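Local coordinates for protein kinase A regulatory subunit, putative (Trypanosoma cruzi, PDB 6FTF), which is the regulatory subunit of a cAMP-independent protein kinase A, binds a nucleoside analogue in two cyclic nucleotide-binding domains and probably controls the kinase, at residues Asn240-Val245 with Glu285-Val290; Glu211-Asp216 with Asp247-Thr252; Met73-Thr78 with Val121-Val126. All coordinates share one frame; numbering follows the deposited sequence.

Contact 1 (Asn240-Val245 with Glu285-Val290). With 7CI (7-cyano-7-deazainosine), chain E.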
loop_
_atom_site.group_PDB
_atom_site.type_symbol
_atom_site.label_atom_id
_atom_site.label_comp_id
_atom_site.label_asym_id
_atom_site.label_seq_id
_atom_site.Cartn_x
_atom_site.Cartn_y
_atom_site.Cartn_z
ATOM N N ASN A 240 -11.453 11.016 5.091
ATOM C CA ASN A 240 -12.614 11.882 4.935
ATOM C C ASN A 240 -12.624 12.643 3.618
ATOM O O ASN A 240 -13.494 13.499 3.412
ATOM C CB ASN A 240 -12.742 12.787 6.154
ATOM C CG ASN A 240 -13.114 12.004 7.398
ATOM O OD1 ASN A 240 -13.928 11.066 7.319
ATOM N ND2 ASN A 240 -12.549 12.363 8.540
ATOM N N ASN A 241 -11.711 12.326 2.708
ATOM C CA ASN A 241 -11.753 12.794 1.323
ATOM C C ASN A 241 -11.819 14.318 1.211
ATOM O O ASN A 241 -12.716 14.889 0.580
ATOM C CB ASN A 241 -12.913 12.143 0.572
ATOM C CG ASN A 241 -12.707 10.680 0.356
ATOM O OD1 ASN A 241 -11.634 10.241 -0.031
ATOM N ND2 ASN A 241 -13.746 9.907 0.606
ATOM N N HIS A 242 -10.808 14.977 1.774
ATOM C CA HIS A 242 -10.717 16.431 1.667
ATOM C C HIS A 242 -9.251 16.836 1.535
ATOM O O HIS A 242 -8.341 16.051 1.822
ATOM C CB HIS A 242 -11.406 17.138 2.845
ATOM C CG HIS A 242 -10.875 16.739 4.189
ATOM N ND1 HIS A 242 -9.643 17.135 4.654
ATOM C CD2 HIS A 242 -11.403 15.957 5.162
ATOM C CE1 HIS A 242 -9.435 16.608 5.849
ATOM N NE2 HIS A 242 -10.490 15.891 6.183
ATOM N N ARG A 243 -9.025 18.071 1.100
ATOM C CA ARG A 243 -7.674 18.609 1.026
ATOM C C ARG A 243 -7.117 18.817 2.431
ATOM O O ARG A 243 -7.832 18.816 3.420
ATOM C CB ARG A 243 -7.657 19.901 0.200
ATOM C CG ARG A 243 -8.041 19.688 -1.261
ATOM C CD ARG A 243 -7.985 20.962 -2.063
ATOM N NE ARG A 243 -6.632 21.374 -2.432
ATOM C CZ ARG A 243 -6.011 21.016 -3.552
ATOM N NH1 ARG A 243 -6.555 20.179 -4.398
ATOM N NH2 ARG A 243 -4.808 21.508 -3.821
ATOM N N THR A 244 -5.810 19.008 2.520
ATOM C CA THR A 244 -5.174 19.087 3.831
ATOM C C THR A 244 -5.635 20.323 4.587
ATOM O O THR A 244 -5.788 21.413 4.026
ATOM C CB THR A 244 -3.651 19.054 3.716
ATOM O OG1 THR A 244 -3.239 20.146 2.913
ATOM C CG2 THR A 244 -3.146 17.752 3.117
ATOM N N VAL A 245 -5.867 20.130 5.873
ATOM C CA VAL A 245 -6.439 21.134 6.746
ATOM C C VAL A 245 -5.443 21.661 7.753
ATOM O O VAL A 245 -5.808 22.476 8.607
ATOM C CB VAL A 245 -7.722 20.610 7.421
ATOM C CG1 VAL A 245 -8.840 20.513 6.395
ATOM C CG2 VAL A 245 -7.491 19.234 8.036
ATOM N N GLU A 285 -9.391 17.835 18.658
ATOM C CA GLU A 285 -10.525 18.725 18.867
ATOM C C GLU A 285 -10.635 19.757 17.746
ATOM O O GLU A 285 -11.732 20.037 17.255
ATOM C CB GLU A 285 -10.389 19.414 20.222
ATOM C CG GLU A 285 -11.541 20.351 20.529
ATOM C CD GLU A 285 -11.454 20.972 21.910
ATOM O OE1 GLU A 285 -12.348 21.781 22.238
ATOM O OE2 GLU A 285 -10.502 20.656 22.656
ATOM N N TYR A 286 -9.507 20.329 17.336
ATOM C CA TYR A 286 -9.506 21.301 16.249
ATOM C C TYR A 286 -10.126 20.700 14.984
ATOM O O TYR A 286 -10.997 21.304 14.348
ATOM C CB TYR A 286 -8.064 21.786 16.019
ATOM C CG TYR A 286 -7.937 22.683 14.818
ATOM C CD1 TYR A 286 -8.127 24.051 14.914
ATOM C CD2 TYR A 286 -7.659 22.156 13.581
ATOM C CE1 TYR A 286 -8.044 24.865 13.808
ATOM C CE2 TYR A 286 -7.574 22.965 12.463
ATOM C CZ TYR A 286 -7.770 24.313 12.590
ATOM O OH TYR A 286 -7.707 25.126 11.487
ATOM N N TYR A 287 -9.699 19.495 14.610
ATOM C CA TYR A 287 -10.222 18.841 13.416
ATOM C C TYR A 287 -11.711 18.591 13.521
ATOM O O TYR A 287 -12.425 18.697 12.524
ATOM C CB TYR A 287 -9.513 17.515 13.193
ATOM C CG TYR A 287 -9.941 16.779 11.953
ATOM C CD1 TYR A 287 -9.807 17.349 10.690
ATOM C CD2 TYR A 287 -10.418 15.489 12.030
ATOM C CE1 TYR A 287 -10.155 16.660 9.541
ATOM C CE2 TYR A 287 -10.753 14.777 10.905
ATOM C CZ TYR A 287 -10.622 15.362 9.657
ATOM O OH TYR A 287 -10.949 14.627 8.552
ATOM N N GLN A 288 -12.203 18.229 14.711
ATOM C CA GLN A 288 -13.635 17.990 14.823
ATOM C C GLN A 288 -14.406 19.237 14.444
ATOM O O GLN A 288 -15.492 19.153 13.861
ATOM C CB GLN A 288 -14.035 17.569 16.242
ATOM C CG GLN A 288 -13.382 16.327 16.791
ATOM C CD GLN A 288 -13.241 15.234 15.783
ATOM O OE1 GLN A 288 -14.224 14.729 15.246
ATOM N NE2 GLN A 288 -11.999 14.837 15.529
ATOM N N ASN A 289 -13.885 20.405 14.816
ATOM C CA ASN A 289 -14.541 21.653 14.448
ATOM C C ASN A 289 -14.421 21.949 12.954
ATOM O O ASN A 289 -15.350 22.510 12.353
ATOM C CB ASN A 289 -13.984 22.799 15.280
ATOM C CG ASN A 289 -14.655 24.096 14.962
ATOM O OD1 ASN A 289 -14.048 25.004 14.386
ATOM N ND2 ASN A 289 -15.933 24.184 15.294
ATOM N N VAL A 290 -13.289 21.596 12.336
ATOM C CA VAL A 290 -13.168 21.701 10.886
ATOM C C VAL A 290 -14.283 20.917 10.222
ATOM O O VAL A 290 -14.937 21.387 9.281
ATOM C CB VAL A 290 -11.787 21.189 10.432
ATOM C CG1 VAL A 290 -11.730 21.033 8.925
ATOM C CG2 VAL A 290 -10.702 22.121 10.859
HETATM C C1 7CI E . -2.839 16.320 10.909
HETATM N N1 7CI E . -3.950 17.091 11.585
HETATM O O1 7CI E . -2.339 17.068 9.822
HETATM C C2 7CI E . -4.214 17.029 12.878
HETATM N N2 7CI E . -3.571 16.344 13.854
HETATM O O2 7CI E . -2.332 14.073 10.367
HETATM C C3 7CI E . -3.983 16.519 15.126
HETATM N N3 7CI E . -5.103 17.313 15.419
HETATM O O3 7CI E . -3.740 14.243 8.114
HETATM C C4 7CI E . -5.788 17.982 14.442
HETATM N N4 7CI E . -7.673 20.016 11.270
HETATM C C5 7CI E . -5.335 17.884 13.109
HETATM O O5 7CI E . -6.810 18.636 14.797
HETATM C C6 7CI E . -5.728 18.453 11.824
HETATM C C7 7CI E . -4.809 17.915 10.934
HETATM C C8 7CI E . -6.789 19.307 11.530
HETATM C C9 7CI E . -3.322 15.033 10.336
HETATM C C10 7CI E . -3.694 15.405 8.996
HETATM C C11 7CI E . -2.531 16.346 8.613
HETATM C C12 7CI E . -2.872 17.359 7.446
HETATM O O4 7CI E . -4.103 17.951 7.674
HETATM O O HOH W 1 -8.019 23.829 9.212
#

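Contact 2 (Glu211-Asp216 with Asp247-Thr252). With 7CI (7-cyano-7-deazainosine), chain E.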
loop_
_atom_site.group_PDB
_atom_site.type_symbol
_atom_site.label_atom_id
_atom_site.label_comp_id
_atom_site.label_asym_id
_atom_site.label_seq_id
_atom_site.Cartn_x
_atom_site.Cartn_y
_atom_site.Cartn_z
ATOM N N GLU A 211 5.147 19.516 14.423
ATOM C CA GLU A 211 4.046 20.330 14.918
ATOM C C GLU A 211 2.981 20.454 13.840
ATOM O O GLU A 211 3.286 20.550 12.655
ATOM C CB GLU A 211 4.508 21.728 15.361
ATOM C CG GLU A 211 5.167 22.569 14.272
ATOM C CD GLU A 211 5.751 23.889 14.782
ATOM O OE1 GLU A 211 6.267 24.680 13.945
ATOM O OE2 GLU A 211 5.708 24.145 16.007
ATOM N N VAL A 212 1.733 20.431 14.277
ATOM C CA VAL A 212 0.565 20.558 13.409
ATOM C C VAL A 212 0.043 21.977 13.575
ATOM O O VAL A 212 -0.188 22.413 14.704
ATOM C CB VAL A 212 -0.507 19.535 13.811
ATOM C CG1 VAL A 212 -1.739 19.669 12.952
ATOM C CG2 VAL A 212 0.028 18.119 13.711
ATOM N N ILE A 213 -0.175 22.674 12.464
ATOM C CA ILE A 213 -0.514 24.090 12.483
ATOM C C ILE A 213 -1.793 24.296 11.678
ATOM O O ILE A 213 -1.802 24.132 10.451
ATOM C CB ILE A 213 0.641 24.944 11.944
ATOM C CG1 ILE A 213 1.904 24.685 12.779
ATOM C CG2 ILE A 213 0.283 26.419 11.941
ATOM C CD1 ILE A 213 3.141 25.325 12.212
ATOM N N GLY A 214 -2.873 24.651 12.376
ATOM C CA GLY A 214 -4.150 24.959 11.766
ATOM C C GLY A 214 -4.288 26.448 11.512
ATOM O O GLY A 214 -3.298 27.176 11.417
ATOM N N ARG A 215 -5.533 26.914 11.434
ATOM C CA ARG A 215 -5.830 28.317 11.183
ATOM C C ARG A 215 -6.898 28.773 12.159
ATOM O O ARG A 215 -7.897 28.075 12.359
ATOM C CB ARG A 215 -6.331 28.512 9.743
ATOM C CG ARG A 215 -5.327 28.085 8.670
ATOM C CD ARG A 215 -4.085 28.973 8.639
ATOM N NE ARG A 215 -3.172 28.603 7.561
ATOM C CZ ARG A 215 -2.174 27.727 7.664
ATOM N NH1 ARG A 215 -1.926 27.097 8.795
ATOM N NH2 ARG A 215 -1.414 27.481 6.609
ATOM N N ASP A 216 -6.693 29.951 12.750
ATOM C CA ASP A 216 -7.656 30.501 13.695
ATOM C C ASP A 216 -8.799 31.211 12.961
ATOM O O ASP A 216 -8.889 31.227 11.725
ATOM C CB ASP A 216 -6.965 31.369 14.749
ATOM C CG ASP A 216 -6.432 32.682 14.203
ATOM O OD1 ASP A 216 -6.808 33.120 13.099
ATOM O OD2 ASP A 216 -5.614 33.309 14.928
ATOM N N ASP A 247 -0.875 22.465 8.259
ATOM C CA ASP A 247 0.522 22.224 7.969
ATOM C C ASP A 247 1.054 21.227 8.986
ATOM O O ASP A 247 0.624 21.204 10.136
ATOM C CB ASP A 247 1.346 23.497 8.118
ATOM C CG ASP A 247 0.831 24.648 7.282
ATOM O OD1 ASP A 247 0.809 24.516 6.048
ATOM O OD2 ASP A 247 0.499 25.711 7.874
ATOM N N VAL A 248 2.055 20.450 8.585
ATOM C CA VAL A 248 2.833 19.639 9.514
ATOM C C VAL A 248 4.289 19.984 9.271
ATOM O O VAL A 248 4.777 19.843 8.141
ATOM C CB VAL A 248 2.582 18.134 9.337
ATOM C CG1 VAL A 248 3.398 17.377 10.356
ATOM C CG2 VAL A 248 1.092 17.826 9.465
ATOM N N VAL A 249 4.958 20.484 10.308
ATOM C CA VAL A 249 6.293 21.065 10.190
ATOM C C VAL A 249 7.246 20.306 11.102
ATOM O O VAL A 249 6.935 20.079 12.273
ATOM C CB VAL A 249 6.273 22.561 10.567
ATOM C CG1 VAL A 249 7.649 23.188 10.362
ATOM C CG2 VAL A 249 5.202 23.290 9.766
ATOM N N ALA A 250 8.432 19.964 10.604
ATOM C CA ALA A 250 9.436 19.318 11.450
ATOM C C ALA A 250 9.940 20.301 12.504
ATOM O O ALA A 250 10.317 21.430 12.185
ATOM C CB ALA A 250 10.611 18.847 10.605
ATOM N N THR A 251 9.930 19.898 13.773
ATOM C CA THR A 251 10.521 20.728 14.824
ATOM C C THR A 251 11.924 20.278 15.220
ATOM O O THR A 251 12.618 21.026 15.929
ATOM C CB THR A 251 9.644 20.775 16.081
ATOM O OG1 THR A 251 9.580 19.479 16.682
ATOM C CG2 THR A 251 8.252 21.288 15.776
ATOM N N THR A 252 12.334 19.086 14.839
ATOM C CA THR A 252 13.689 18.584 14.939
ATOM C C THR A 252 14.013 18.041 13.564
ATOM O O THR A 252 13.182 18.101 12.651
ATOM C CB THR A 252 13.755 17.419 15.938
ATOM O OG1 THR A 252 12.947 16.324 15.471
ATOM C CG2 THR A 252 13.239 17.840 17.300
HETATM C C1 7CI E . -2.839 16.320 10.909
HETATM N N1 7CI E . -3.950 17.091 11.585
HETATM O O1 7CI E . -2.339 17.068 9.822
HETATM C C2 7CI E . -4.214 17.029 12.878
HETATM N N2 7CI E . -3.571 16.344 13.854
HETATM O O2 7CI E . -2.332 14.073 10.367
HETATM C C3 7CI E . -3.983 16.519 15.126
HETATM N N3 7CI E . -5.103 17.313 15.419
HETATM O O3 7CI E . -3.740 14.243 8.114
HETATM C C4 7CI E . -5.788 17.982 14.442
HETATM N N4 7CI E . -7.673 20.016 11.270
HETATM C C5 7CI E . -5.335 17.884 13.109
HETATM O O5 7CI E . -6.810 18.636 14.797
HETATM C C6 7CI E . -5.728 18.453 11.824
HETATM C C7 7CI E . -4.809 17.915 10.934
HETATM C C8 7CI E . -6.789 19.307 11.530
HETATM C C9 7CI E . -3.322 15.033 10.336
HETATM C C10 7CI E . -3.694 15.405 8.996
HETATM C C11 7CI E . -2.531 16.346 8.613
HETATM C C12 7CI E . -2.872 17.359 7.446
HETATM O O4 7CI E . -4.103 17.951 7.674
#

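Contact 3 (Met73-Thr78 with Val121-Val126). With 7CI (7-cyano-7-deazainosine), chain F.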
loop_
_atom_site.group_PDB
_atom_site.type_symbol
_atom_site.label_atom_id
_atom_site.label_comp_id
_atom_site.label_asym_id
_atom_site.label_seq_id
_atom_site.Cartn_x
_atom_site.Cartn_y
_atom_site.Cartn_z
ATOM N N MET A 73 -3.860 -22.476 -6.470
ATOM C CA MET A 73 -2.613 -23.170 -6.195
ATOM C C MET A 73 -2.824 -23.951 -4.909
ATOM O O MET A 73 -3.711 -23.635 -4.111
ATOM C CB MET A 73 -1.434 -22.196 -6.092
ATOM C CG MET A 73 -1.591 -21.118 -5.044
ATOM S SD MET A 73 -0.323 -19.820 -5.153
ATOM C CE MET A 73 -0.879 -18.965 -6.619
ATOM N N GLU A 74 -2.011 -24.988 -4.729
ATOM C CA GLU A 74 -2.147 -25.896 -3.597
ATOM C C GLU A 74 -0.816 -26.054 -2.887
ATOM O O GLU A 74 0.234 -26.152 -3.530
ATOM C CB GLU A 74 -2.655 -27.264 -4.059
ATOM C CG GLU A 74 -4.047 -27.212 -4.672
ATOM C CD GLU A 74 -4.494 -28.553 -5.230
ATOM O OE1 GLU A 74 -4.369 -29.567 -4.508
ATOM O OE2 GLU A 74 -4.960 -28.587 -6.391
ATOM N N ALA A 75 -0.880 -26.104 -1.563
ATOM C CA ALA A 75 0.324 -26.235 -0.753
ATOM C C ALA A 75 1.184 -27.378 -1.272
ATOM O O ALA A 75 0.685 -28.482 -1.527
ATOM C CB ALA A 75 -0.066 -26.488 0.703
ATOM N N GLY A 76 2.478 -27.102 -1.460
ATOM C CA GLY A 76 3.446 -28.085 -1.906
ATOM C C GLY A 76 3.757 -28.057 -3.391
ATOM O O GLY A 76 4.778 -28.617 -3.812
ATOM N N GLN A 77 2.905 -27.430 -4.197
ATOM C CA GLN A 77 3.100 -27.454 -5.637
ATOM C C GLN A 77 4.383 -26.737 -6.036
ATOM O O GLN A 77 4.750 -25.706 -5.462
ATOM C CB GLN A 77 1.927 -26.776 -6.329
ATOM C CG GLN A 77 0.704 -27.644 -6.457
ATOM C CD GLN A 77 -0.389 -26.963 -7.252
ATOM O OE1 GLN A 77 -0.646 -25.770 -7.089
ATOM N NE2 GLN A 77 -1.025 -27.714 -8.141
ATOM N N THR A 78 5.050 -27.289 -7.048
ATOM C CA THR A 78 6.232 -26.692 -7.657
ATOM C C THR A 78 5.981 -26.263 -9.095
ATOM O O THR A 78 6.916 -25.835 -9.782
ATOM C CB THR A 78 7.397 -27.685 -7.629
ATOM O OG1 THR A 78 7.074 -28.830 -8.428
ATOM C CG2 THR A 78 7.688 -28.123 -6.209
ATOM N N VAL A 121 3.239 -22.316 -0.400
ATOM C CA VAL A 121 3.180 -22.424 1.053
ATOM C C VAL A 121 1.774 -22.766 1.532
ATOM O O VAL A 121 1.599 -23.593 2.439
ATOM C CB VAL A 121 3.699 -21.119 1.678
ATOM C CG1 VAL A 121 3.534 -21.119 3.193
ATOM C CG2 VAL A 121 5.164 -20.896 1.303
ATOM N N ALA A 122 0.756 -22.129 0.966
ATOM C CA ALA A 122 -0.622 -22.297 1.399
ATOM C C ALA A 122 -1.520 -22.531 0.193
ATOM O O ALA A 122 -1.227 -22.082 -0.919
ATOM C CB ALA A 122 -1.130 -21.054 2.139
ATOM N N THR A 123 -2.600 -23.270 0.412
ATOM C CA THR A 123 -3.601 -23.453 -0.622
ATOM C C THR A 123 -4.447 -22.198 -0.772
ATOM O O THR A 123 -4.791 -21.537 0.211
ATOM C CB THR A 123 -4.449 -24.670 -0.276
ATOM O OG1 THR A 123 -3.615 -25.820 -0.384
ATOM C CG2 THR A 123 -5.641 -24.821 -1.211
ATOM N N VAL A 124 -4.762 -21.866 -2.021
ATOM C CA VAL A 124 -5.579 -20.706 -2.362
ATOM C C VAL A 124 -6.843 -21.228 -3.020
ATOM O O VAL A 124 -6.780 -21.779 -4.124
ATOM C CB VAL A 124 -4.827 -19.761 -3.302
ATOM C CG1 VAL A 124 -5.713 -18.594 -3.648
ATOM C CG2 VAL A 124 -3.505 -19.310 -2.674
ATOM N N LYS A 125 -7.984 -21.055 -2.361
ATOM C CA LYS A 125 -9.225 -21.714 -2.774
ATOM C C LYS A 125 -10.324 -20.675 -2.952
ATOM O O LYS A 125 -10.636 -19.933 -2.019
ATOM C CB LYS A 125 -9.634 -22.772 -1.745
ATOM C CG LYS A 125 -10.732 -23.714 -2.205
ATOM C CD LYS A 125 -10.889 -24.826 -1.201
ATOM C CE LYS A 125 -11.948 -25.828 -1.629
ATOM N NZ LYS A 125 -11.877 -27.073 -0.814
ATOM N N VAL A 126 -10.918 -20.629 -4.151
ATOM C CA VAL A 126 -11.897 -19.595 -4.475
ATOM C C VAL A 126 -13.149 -19.773 -3.626
ATOM O O VAL A 126 -13.668 -20.889 -3.479
ATOM C CB VAL A 126 -12.220 -19.665 -5.977
ATOM C CG1 VAL A 126 -13.323 -18.691 -6.335
ATOM C CG2 VAL A 126 -10.975 -19.406 -6.790
HETATM C C1 7CI F . -0.840 -16.185 0.224
HETATM N N1 7CI F . -0.435 -16.371 1.653
HETATM O O1 7CI F . -1.076 -17.464 -0.345
HETATM C C2 7CI F . -0.834 -15.580 2.651
HETATM N N2 7CI F . -1.607 -14.465 2.634
HETATM O O2 7CI F . -0.341 -14.776 -1.560
HETATM C C3 7CI F . -1.835 -13.834 3.800
HETATM N N3 7CI F . -1.294 -14.322 4.997
HETATM O O3 7CI F . 1.617 -16.340 -2.312
HETATM C C4 7CI F . -0.515 -15.436 5.027
HETATM N N4 7CI F . 1.838 -18.885 5.052
HETATM C C5 7CI F . -0.250 -16.120 3.841
HETATM O O5 7CI F . -0.061 -15.796 6.152
HETATM C C6 7CI F . 0.500 -17.307 3.488
HETATM C C7 7CI F . 0.319 -17.407 2.101
HETATM C C8 7CI F . 1.230 -18.170 4.344
HETATM C C9 7CI F . 0.205 -15.562 -0.581
HETATM C C10 7CI F . 0.915 -16.693 -1.114
HETATM C C11 7CI F . -0.208 -17.655 -1.441
HETATM C C12 7CI F . 0.255 -19.178 -1.528
HETATM O O4 7CI F . 1.049 -19.506 -0.407
#

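Contact 1 (Asn240-Val245 with Glu285-Val290)
Tyr286, Tyr287 and Val290 meet Val245 and His242 in the second nucleoside pocket of the chain, where helix 285-293 closes over the loop that follows helix 235-240, as the C-terminal helix caps the phosphate-binding cassette in other cyclic nucleotide-binding domains. Tyr287 carries most of the contact. Its CG lies anti to the backbone N (chi1 -178°), and the ring runs out from the helix until Tyr287 OH meets His242 NE2, tip to tip, at 2.7 Å. The bond is almost straight (174°), and each partner lies in the plane of the other's ring. His242 suits this place because its two nitrogens work in different directions: His242 ND1 donates to Arg243 O at 2.8 Å, which fixes the rotation of the imidazole and aims NE2 at the tyrosine.

Valine methyls add apolar contacts. Val245 CG2 lies 4.0 Å from Tyr287 CD1, and Val245 CG1 touches Val290 CG1 at 3.9 Å. Val245 CG2 is also 3.3 Å from the nitrile nitrogen N4 of 7-cyano-7-deazainosine. Tyr286 presents its ring edge to the same nitrogen, with Tyr286 CD2 3.1 Å from N4 of the ligand. Two weak bonds hold the ends of the ligand, from Tyr287 N to the base carbonyl O5 and from Val245 N to the 5'-hydroxyl O4. Tyr286 OH is hydrogen-bonded to Arg215 N and shares a water with Val245 O, the water donating to that carbonyl at 2.7 Å.

Tyrosine therefore does double duty in both helix positions, pairing a ring that packs on the ligand with a hydroxyl that ties the helix to the rest of the domain. The surroundings of the nitrile are consistent with recognition by shape and by C-H groups turned to its nitrogen.

Contact 2 (Glu211-Asp216 with Asp247-Thr252)
Arg215 and Asp247 cross at about a right angle, and the guanidinium grips the carboxylate end-on in a salt bridge. Arg215 NH1 and NH2 both reach Asp247 OD2, each at 2.9 Å and from the same face of the carboxylate, with the two planar groups turned 35° apart. Arg215 NH1 also donates to Gly214 O at 3.0 Å, so a backbone carbonyl helps fix the rotation of the guanidinium. Tyr195 braces both partners: its ring makes a cation-pi contact with Arg215, and its N donates to Asp247 OD1.

The rest of this face is mixed. Ile213 CD1 meets Val249 CG2 at 3.8 Å. Glu211 lies side by side with Val249, pointing the same way, and its long aliphatic part suits that neighbour before OE2 reaches a salt bridge with Lys223. Glu211 CG also packs 3.7 Å from Thr251 CG2.

The other face is apolar. Val212 CG1 approaches base atom C2 of 7-cyano-7-deazainosine at 3.6 Å, and Val248 CG2 comes within 3.5 Å of the ligand's ribose O1, both branched residues offering methyls to the nucleoside. In the backbone, the hydrogen-bonded pairs Glu211-Val249 and Ile213-Asp247 flank the non-hydrogen-bonded pair Val212-Val248, which turns its side chains to the ligand. Antiparallel strands lining a nucleoside pocket in this way are typical of the beta-roll of cyclic nucleotide-binding domains.

Contact 3 (Met73-Thr78 with Val121-Val126)
Met73 and Val124 meet beside the ribose in the first nucleoside pocket. Their side chains cross: Met73 CG sits between its backbone N and carbonyl carbon (chi1 58°), which brings it to 3.5 Å from Val124 CG2. Farther out, Met73 SD is 3.7 Å from C12, the 5'-carbon of 7-cyano-7-deazainosine. A flexible thioether and a branched valine suit this buried apolar wall. The backbone follows with Val124 N donating to Met73 O at 2.9 Å.

Just before the strand, Ala122 N donates to the ligand's 5'-hydroxyl O4 at 3.0 Å. Ala122 CB itself lies 3.7 Å from O4 of the ligand, and a small side chain is consistent with this close approach. Val121 adds a methyl, with Val121 CG1 3.4 Å from the nitrile nitrogen N4 of the ligand.

Thr123 turns to the loop instead. Thr123 OG1 receives Ala75 N at 3.0 Å in a nearly straight bond (174°); threonine fits because its hydroxyl accepts the N-H of Ala75 in the turn, while its branched CB suits the strand. Ala75 CB packs against the same OG1. Ala75 is the second residue of a type II turn from Glu74 to Gln77, closed by Gln77 N to Glu74 O at 3.0 Å. Gly76 occupies the turn position with positive phi (98°), where a CB would jam against the preceding carbonyl oxygen.

Outside this shell, Glu113 accepts from Val121 N and also binds the nucleoside through its other carboxylate oxygen, so it joins the segment and the ligand. Gly76 and Gln77 are tied by backbone bonds to Val120. Strand 123-126 runs between strands 71-73 and 91-95, with backbone bonds to Ile72 and Ile94, and Val109 of strand 108-109 packs on both Met73 and Val124.

Overall arrangement
Contact 3 comes first along the chain, in the N-terminal cyclic nucleotide-binding domain; contacts 1 and 2 follow in the second, with their segments interleaved. Contacts 1 and 2 have centres about 14 Å apart and line one nucleoside from different sides, contact 2 with sheet strands 209-215 and 247-250, contact 1 with helix 285-293 and the loop leading into strand 247-250. Contact 3 serves a separate ligand copy, its centre about 45 Å from that of contact 1 and about 49 Å from that of contact 2, beyond the chain's centre. Both domains place corresponding antiparallel strands beside the ligand, consistent with a regulatory subunit that senses nucleosides at two sites.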